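Coenzyme f420-dependent n5,n10-methylenetetrahydromethanopterin reductase (Methanopyrus kandleri, PDB 1EZW) catalyses the reversible, coenzyme F420-dependent reduction of methylenetetrahydromethanopterin to methyltetrahydromethanopterin, a step of methanogenesis from carbon dioxide. Local coordinates at residues Q140-G145 / A163-G168. Residues are numbered along the deposited sequence; the frame is centred on the assembly and turned at random.
Sequences QYLEGG and ARSIQG
One face of the Arg164 guanidinium rests on Gly144, whose CA sits over the centre of the group, 3.6 Å above its plane; Arg164 NH2 donates to Ala163 O at 3.2 Å, close to the guanidinium plane, and Val161 O is a further acceptor of NH2. Gly144 is the first residue after helix 127-142 of this TIM-barrel chain to leave helical torsions; its positive phi (105°) and the bonds Gly145 N to Gln140 O and Gly144 N to Tyr141 O define a Schellman motif, so the arginine packs on a helix terminus while the loop before strand 173-176 returns past it. Tyr141 meets Ala163 CB through its hydroxyl, OH at 3.5 Å, the methyl standing oblique to the ring, and the same hydroxyl is hydrogen-bonded to Tyr40 O of the second subunit, which brings the subunit interface to this edge of the contact. The methyls of Leu142 part, CD2 against Ser165 CB and OG, CD1 against Gly168 O at 3.6 Å. An alanine here would probably leave a gap against Ser165 and beside Gly168 O, with only CB still near the glycine. Two waters couple the backbones, one donating to both Tyr141 O and Ala163 O, the other donating to Leu142 O at 2.8 Å and accepting from Ser165 N at 2.9 Å.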
ATOM      1  N   GLN A 140      -3.599 -28.487   7.853  1.00 18.40           N
ATOM      2  CA  GLN A 140      -4.216 -29.189   6.728  1.00 18.94           C
ATOM      3  C   GLN A 140      -4.589 -28.162   5.645  1.00 18.79           C
ATOM      4  O   GLN A 140      -4.411 -28.423   4.451  1.00 19.34           O
ATOM      5  CB  GLN A 140      -5.485 -29.945   7.116  1.00 19.17           C
ATOM      6  CG  GLN A 140      -5.206 -31.253   7.910  1.00 21.82           C
ATOM      7  CD  GLN A 140      -6.475 -32.072   8.033  1.00 25.27           C
ATOM      8  OE1 GLN A 140      -7.282 -32.092   7.100  1.00 23.36           O
ATOM      9  NE2 GLN A 140      -6.636 -32.804   9.162  1.00 23.49           N
ATOM     10  N   TYR A 141      -5.074 -26.992   6.066  1.00 18.41           N
ATOM     11  CA  TYR A 141      -5.464 -25.915   5.140  1.00 17.56           C
ATOM     12  C   TYR A 141      -4.228 -25.403   4.381  1.00 17.58           C
ATOM     13  O   TYR A 141      -4.246 -25.235   3.163  1.00 18.95           O
ATOM     14  CB  TYR A 141      -6.112 -24.788   5.963  1.00 16.75           C
ATOM     15  CG  TYR A 141      -6.688 -23.650   5.140  1.00 15.82           C
ATOM     16  CD1 TYR A 141      -8.050 -23.560   4.897  1.00 16.55           C
ATOM     17  CD2 TYR A 141      -5.851 -22.671   4.599  1.00 16.41           C
ATOM     18  CE1 TYR A 141      -8.594 -22.499   4.124  1.00 18.64           C
ATOM     19  CE2 TYR A 141      -6.377 -21.610   3.832  1.00 17.34           C
ATOM     20  CZ  TYR A 141      -7.741 -21.530   3.602  1.00 17.88           C
ATOM     21  OH  TYR A 141      -8.291 -20.448   2.901  1.00 16.36           O
ATOM     22  N   LEU A 142      -3.145 -25.151   5.107  1.00 17.87           N
ATOM     23  CA  LEU A 142      -1.899 -24.671   4.499  1.00 17.14           C
ATOM     24  C   LEU A 142      -1.248 -25.703   3.576  1.00 18.80           C
ATOM     25  O   LEU A 142      -0.478 -25.330   2.679  1.00 19.96           O
ATOM     26  CB  LEU A 142      -0.908 -24.239   5.594  1.00 16.21           C
ATOM     27  CG  LEU A 142      -1.317 -23.044   6.429  1.00 15.88           C
ATOM     28  CD1 LEU A 142      -0.257 -22.835   7.534  1.00 17.42           C
ATOM     29  CD2 LEU A 142      -1.357 -21.792   5.540  1.00 16.30           C
ATOM     30  N   GLU A 143      -1.534 -27.001   3.790  1.00 20.04           N
ATOM     31  CA  GLU A 143      -1.012 -28.027   2.892  1.00 22.61           C
ATOM     32  C   GLU A 143      -1.852 -28.106   1.617  1.00 23.89           C
ATOM     33  O   GLU A 143      -1.512 -28.853   0.688  1.00 24.95           O
ATOM     34  CB  GLU A 143      -0.977 -29.417   3.580  1.00 24.13           C
ATOM     35  CG  GLU A 143       0.036 -29.490   4.742  1.00 29.02           C
ATOM     36  CD  GLU A 143       1.473 -29.634   4.278  1.00 35.02           C
ATOM     37  OE1 GLU A 143       1.726 -29.469   3.065  1.00 37.11           O
ATOM     38  OE2 GLU A 143       2.364 -29.916   5.124  1.00 37.89           O
ATOM     39  N   GLY A 144      -2.950 -27.344   1.569  1.00 22.32           N
ATOM     40  CA  GLY A 144      -3.810 -27.317   0.384  1.00 22.95           C
ATOM     41  C   GLY A 144      -5.126 -28.072   0.494  1.00 23.43           C
ATOM     42  O   GLY A 144      -5.956 -28.049  -0.450  1.00 23.68           O
ATOM     43  N   GLY A 145      -5.333 -28.715   1.636  1.00 23.67           N
ATOM     44  CA  GLY A 145      -6.555 -29.456   1.878  1.00 23.79           C
ATOM     45  C   GLY A 145      -6.712 -30.646   0.954  1.00 25.19           C
ATOM     46  O   GLY A 145      -5.757 -31.077   0.301  1.00 25.96           O
ATOM     47  N   ALA A 163      -7.346 -20.995  -1.605  1.00 20.44           N
ATOM     48  CA  ALA A 163      -6.288 -20.037  -1.234  1.00 18.74           C
ATOM     49  C   ALA A 163      -4.970 -20.731  -0.973  1.00 20.26           C
ATOM     50  O   ALA A 163      -4.929 -21.806  -0.340  1.00 21.80           O
ATOM     51  CB  ALA A 163      -6.705 -19.254   0.015  1.00 18.25           C
ATOM     52  N   ARG A 164      -3.903 -20.147  -1.487  1.00 19.14           N
ATOM     53  CA  ARG A 164      -2.603 -20.710  -1.223  1.00 20.34           C
ATOM     54  C   ARG A 164      -1.710 -19.672  -0.543  1.00 19.45           C
ATOM     55  O   ARG A 164      -1.708 -18.482  -0.892  1.00 17.94           O
ATOM     56  CB  ARG A 164      -1.926 -21.195  -2.503  1.00 23.60           C
ATOM     57  CG  ARG A 164      -2.529 -22.517  -3.050  1.00 26.99           C
ATOM     58  CD  ARG A 164      -2.281 -23.694  -2.089  1.00 32.17           C
ATOM     59  NE  ARG A 164      -2.835 -24.949  -2.622  1.00 33.46           N
ATOM     60  CZ  ARG A 164      -4.122 -25.284  -2.589  1.00 35.44           C
ATOM     61  NH1 ARG A 164      -4.540 -26.452  -3.110  1.00 37.30           N
ATOM     62  NH2 ARG A 164      -4.991 -24.489  -1.994  1.00 35.64           N
ATOM     63  N   SER A 165      -0.935 -20.143   0.432  1.00 18.93           N
ATOM     64  CA  SER A 165       0.033 -19.294   1.112  1.00 17.51           C
ATOM     65  C   SER A 165       1.342 -19.409   0.329  1.00 19.05           C
ATOM     66  O   SER A 165       1.375 -20.038  -0.726  1.00 20.77           O
ATOM     67  CB  SER A 165       0.275 -19.810   2.539  1.00 17.17           C
ATOM     68  OG  SER A 165       0.826 -21.136   2.493  1.00 17.11           O
ATOM     69  N   ILE A 166       2.418 -18.833   0.844  0.70 17.58           N
ATOM     70  CA  ILE A 166       3.713 -18.967   0.174  0.70 18.14           C
ATOM     71  C   ILE A 166       4.587 -19.944   0.954  0.70 19.21           C
ATOM     72  O   ILE A 166       5.212 -20.833   0.362  0.70 19.12           O
ATOM     73  CB  ILE A 166       4.345 -17.580   0.020  0.70 17.35           C
ATOM     74  CG1 ILE A 166       3.589 -16.870  -1.102  0.70 15.78           C
ATOM     75  CG2 ILE A 166       5.889 -17.659  -0.283  0.70 16.18           C
ATOM     76  CD1 ILE A 166       3.881 -15.451  -1.201  0.70 15.28           C
ATOM     77  N   GLN A 167       4.597 -19.832   2.279  1.00 19.33           N
ATOM     78  CA  GLN A 167       5.423 -20.754   3.080  1.00 19.95           C
ATOM     79  C   GLN A 167       4.748 -22.100   3.302  1.00 21.10           C
ATOM     80  O   GLN A 167       5.413 -23.038   3.760  1.00 20.71           O
ATOM     81  CB  GLN A 167       5.683 -20.207   4.475  1.00 20.08           C
ATOM     82  CG  GLN A 167       6.359 -18.880   4.526  1.00 21.71           C
ATOM     83  CD  GLN A 167       6.575 -18.467   5.970  1.00 24.04           C
ATOM     84  OE1 GLN A 167       7.532 -18.913   6.619  1.00 26.54           O
ATOM     85  NE2 GLN A 167       5.662 -17.650   6.506  1.00 18.02           N
ATOM     86  N   GLY A 168       3.446 -22.208   3.019  1.00 20.47           N
ATOM     87  CA  GLY A 168       2.762 -23.476   3.297  1.00 21.11           C
ATOM     88  C   GLY A 168       2.936 -23.904   4.764  1.00 21.81           C
ATOM     89  O   GLY A 168       2.807 -23.090   5.683  1.00 20.30           O
TER
HETATM   90  O   HOH W   1      -3.693 -22.757   1.928  1.00 20.60           O
HETATM   91  O   HOH W   2      -0.998 -22.849   1.514  1.00 21.95           O